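Local coordinates for protein 4-phosphoerythronate dehydrogenase (Lactobacillus jensenii, PDB 4PRK) that probably reduces pyruvate to D-lactate with NADH, as a D-lactate dehydrogenase of the D-isomer specific 2-hydroxyacid dehydrogenase family, at residues A256-L261 / V290-H295. Sequence-based numbering, arbitrary orientation.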
ATOM      1  N   ALA A 256      15.605 -13.438  17.152  1.00 26.51           N
ATOM      2  CA  ALA A 256      14.834 -14.510  16.570  1.00 26.99           C
ATOM      3  C   ALA A 256      13.446 -14.456  17.128  1.00 26.09           C
ATOM      4  O   ALA A 256      13.287 -14.213  18.312  1.00 26.19           O
ATOM      5  CB  ALA A 256      15.456 -15.850  16.928  1.00 28.50           C
ATOM      6  N   GLY A 257      12.464 -14.694  16.265  1.00 24.75           N
ATOM      7  CA  GLY A 257      11.056 -14.814  16.659  1.00 23.54           C
ATOM      8  C   GLY A 257      10.526 -16.171  16.179  1.00 24.42           C
ATOM      9  O   GLY A 257      10.476 -16.459  14.964  1.00 23.92           O
ATOM     10  N   LEU A 258      10.164 -17.027  17.136  1.00 25.70           N
ATOM     11  CA  LEU A 258       9.805 -18.399  16.821  1.00 27.49           C
ATOM     12  C   LEU A 258       8.410 -18.620  17.280  1.00 27.63           C
ATOM     13  O   LEU A 258       8.127 -18.393  18.443  1.00 29.16           O
ATOM     14  CB  LEU A 258      10.736 -19.386  17.524  1.00 28.87           C
ATOM     15  CG  LEU A 258      12.242 -19.028  17.441  1.00 34.70           C
ATOM     16  CD1 LEU A 258      13.046 -19.845  18.408  1.00 41.97           C
ATOM     17  CD2 LEU A 258      12.805 -19.230  16.062  1.00 33.89           C
ATOM     18  N   ASP A 259       7.532 -19.065  16.393  1.00 25.98           N
ATOM     19  CA  ASP A 259       6.179 -19.490  16.834  1.00 26.65           C
ATOM     20  C   ASP A 259       6.126 -21.008  16.925  1.00 28.77           C
ATOM     21  O   ASP A 259       5.091 -21.576  17.253  1.00 29.46           O
ATOM     22  CB  ASP A 259       5.138 -19.040  15.826  1.00 24.68           C
ATOM     23  CG  ASP A 259       3.720 -19.223  16.332  1.00 25.51           C
ATOM     24  OD1 ASP A 259       3.437 -18.746  17.466  1.00 24.09           O
ATOM     25  OD2 ASP A 259       2.891 -19.836  15.592  1.00 26.01           O
ATOM     26  N   THR A 260       7.244 -21.650  16.595  1.00 27.05           N
ATOM     27  CA  THR A 260       7.331 -23.088  16.492  1.00 27.64           C
ATOM     28  C   THR A 260       8.787 -23.461  16.698  1.00 29.77           C
ATOM     29  O   THR A 260       9.641 -22.661  16.354  1.00 29.36           O
ATOM     30  CB  THR A 260       6.916 -23.572  15.123  1.00 29.19           C
ATOM     31  OG1 THR A 260       7.020 -24.992  15.084  1.00 27.73           O
ATOM     32  CG2 THR A 260       7.815 -22.953  14.001  1.00 29.91           C
ATOM     33  N   LEU A 261       9.039 -24.636  17.298  1.00 30.08           N
ATOM     34  CA  LEU A 261      10.376 -25.106  17.716  1.00 33.66           C
ATOM     35  C   LEU A 261      10.420 -26.612  17.560  1.00 30.79           C
ATOM     36  O   LEU A 261       9.441 -27.263  17.813  1.00 33.06           O
ATOM     37  CB  LEU A 261      10.629 -24.840  19.227  1.00 33.82           C
ATOM     38  CG  LEU A 261      11.108 -23.477  19.716  1.00 35.70           C
ATOM     39  CD1 LEU A 261      11.097 -23.402  21.226  1.00 37.86           C
ATOM     40  CD2 LEU A 261      12.475 -23.128  19.159  1.00 39.76           C
ATOM     41  N   VAL A 290      14.864 -12.476  21.885  1.00 27.40           N
ATOM     42  CA  VAL A 290      14.093 -13.568  21.311  1.00 27.52           C
ATOM     43  C   VAL A 290      12.601 -13.459  21.686  1.00 28.21           C
ATOM     44  O   VAL A 290      12.272 -13.049  22.774  1.00 28.41           O
ATOM     45  CB  VAL A 290      14.591 -14.894  21.866  1.00 28.16           C
ATOM     46  CG1 VAL A 290      13.633 -16.014  21.507  1.00 28.87           C
ATOM     47  CG2 VAL A 290      16.024 -15.153  21.373  1.00 27.95           C
ATOM     48  N   ILE A 291      11.704 -13.824  20.781  1.00 28.75           N
ATOM     49  CA  ILE A 291      10.328 -14.070  21.145  1.00 29.89           C
ATOM     50  C   ILE A 291      10.029 -15.524  20.908  1.00 27.95           C
ATOM     51  O   ILE A 291      10.409 -16.047  19.871  1.00 31.15           O
ATOM     52  CB  ILE A 291       9.352 -13.231  20.298  1.00 28.97           C
ATOM     53  CG1 ILE A 291       9.322 -11.791  20.740  1.00 27.74           C
ATOM     54  CG2 ILE A 291       7.926 -13.735  20.401  1.00 28.50           C
ATOM     55  CD1 ILE A 291       8.516 -10.912  19.783  1.00 27.74           C
ATOM     56  N   VAL A 292       9.328 -16.181  21.833  1.00 28.02           N
ATOM     57  CA  VAL A 292       8.728 -17.475  21.511  1.00 28.27           C
ATOM     58  C   VAL A 292       7.275 -17.438  21.875  1.00 28.15           C
ATOM     59  O   VAL A 292       6.946 -17.012  22.944  1.00 24.96           O
ATOM     60  CB  VAL A 292       9.380 -18.680  22.228  1.00 32.05           C
ATOM     61  CG1 VAL A 292       8.784 -20.018  21.692  1.00 32.64           C
ATOM     62  CG2 VAL A 292      10.904 -18.637  22.086  1.00 29.67           C
ATOM     63  N   THR A 293       6.426 -17.874  20.936  1.00 27.91           N
ATOM     64  CA  THR A 293       5.017 -18.039  21.131  1.00 27.13           C
ATOM     65  C   THR A 293       4.656 -19.487  20.874  1.00 26.52           C
ATOM     66  O   THR A 293       5.342 -20.179  20.109  1.00 28.28           O
ATOM     67  CB  THR A 293       4.197 -17.138  20.170  1.00 27.28           C
ATOM     68  OG1 THR A 293       4.747 -17.182  18.846  1.00 25.96           O
ATOM     69  CG2 THR A 293       4.199 -15.682  20.693  1.00 28.63           C
ATOM     70  N   PRO A 294       3.583 -19.962  21.508  1.00 26.49           N
ATOM     71  CA  PRO A 294       3.197 -21.362  21.439  1.00 29.97           C
ATOM     72  C   PRO A 294       2.374 -21.718  20.239  1.00 29.10           C
ATOM     73  O   PRO A 294       1.201 -22.034  20.387  1.00 29.69           O
ATOM     74  CB  PRO A 294       2.363 -21.547  22.718  1.00 31.37           C
ATOM     75  CG  PRO A 294       1.829 -20.205  23.022  1.00 30.51           C
ATOM     76  CD  PRO A 294       2.636 -19.185  22.301  1.00 26.93           C
ATOM     77  N   HIS A 295       2.987 -21.648  19.056  1.00 31.96           N
ATOM     78  CA  HIS A 295       2.327 -21.969  17.801  1.00 32.35           C
ATOM     79  C   HIS A 295       0.951 -21.294  17.747  1.00 30.63           C
ATOM     80  O   HIS A 295      -0.048 -21.899  17.366  1.00 31.25           O
ATOM     81  CB  HIS A 295       2.238 -23.507  17.564  1.00 34.95           C
ATOM     82  CG  HIS A 295       2.594 -23.925  16.161  1.00 40.18           C
ATOM     83  ND1 HIS A 295       1.972 -23.402  15.038  1.00 43.88           N
ATOM     84  CD2 HIS A 295       3.529 -24.787  15.696  1.00 39.18           C
ATOM     85  CE1 HIS A 295       2.518 -23.914  13.947  1.00 39.03           C
ATOM     86  NE2 HIS A 295       3.459 -24.761  14.318  1.00 44.15           N
TER
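D259 holds CG anti to its backbone N (chi1 -170°), and T293 sets OG1 between its own N and carbonyl carbon (chi1 44°), which turns T293 OG1 toward D259 OD1 in a hydrogen bond from the threonine; its modelled length, 2.5 Å, is suspiciously short and doubtful in detail. The same carboxylate accepts S296 N at OD1 and A297 N at OD2; these two backbone N-H groups hold both oxygens, probably limit its rotation, and tie the end of one strand to the chain following the other. T260 and H295 lie side by side, T260 OG1 3.6 Å from H295 CD2; that hydroxyl is hydrogen-bonded to E264. An alanine in place of H295 would probably open a gap beside T260 and the loop residues E264, F268 and F269 that its side chain touches. Strands 256-258 and 290-292 run parallel, their axes 4.7 Å apart at 2°. I291 N donates to A256 O (3.0 Å), L258 N to I291 O (2.9 Å) and T293 N to L258 O (3.1 Å), the alternation expected of parallel pairing. L261 crosses V292 at about a right angle, CD1 to CG1 at 4.1 Å. Joined by a beta-alpha-beta crossover, these are the last two strands of the Rossmann-type NAD-binding sheet within this chain: L258, L261 and V292 pack on helix 279-285, I291 and T293 on helix 103-118, while I121 and M128 of the second subunit adjoin segment 290-295.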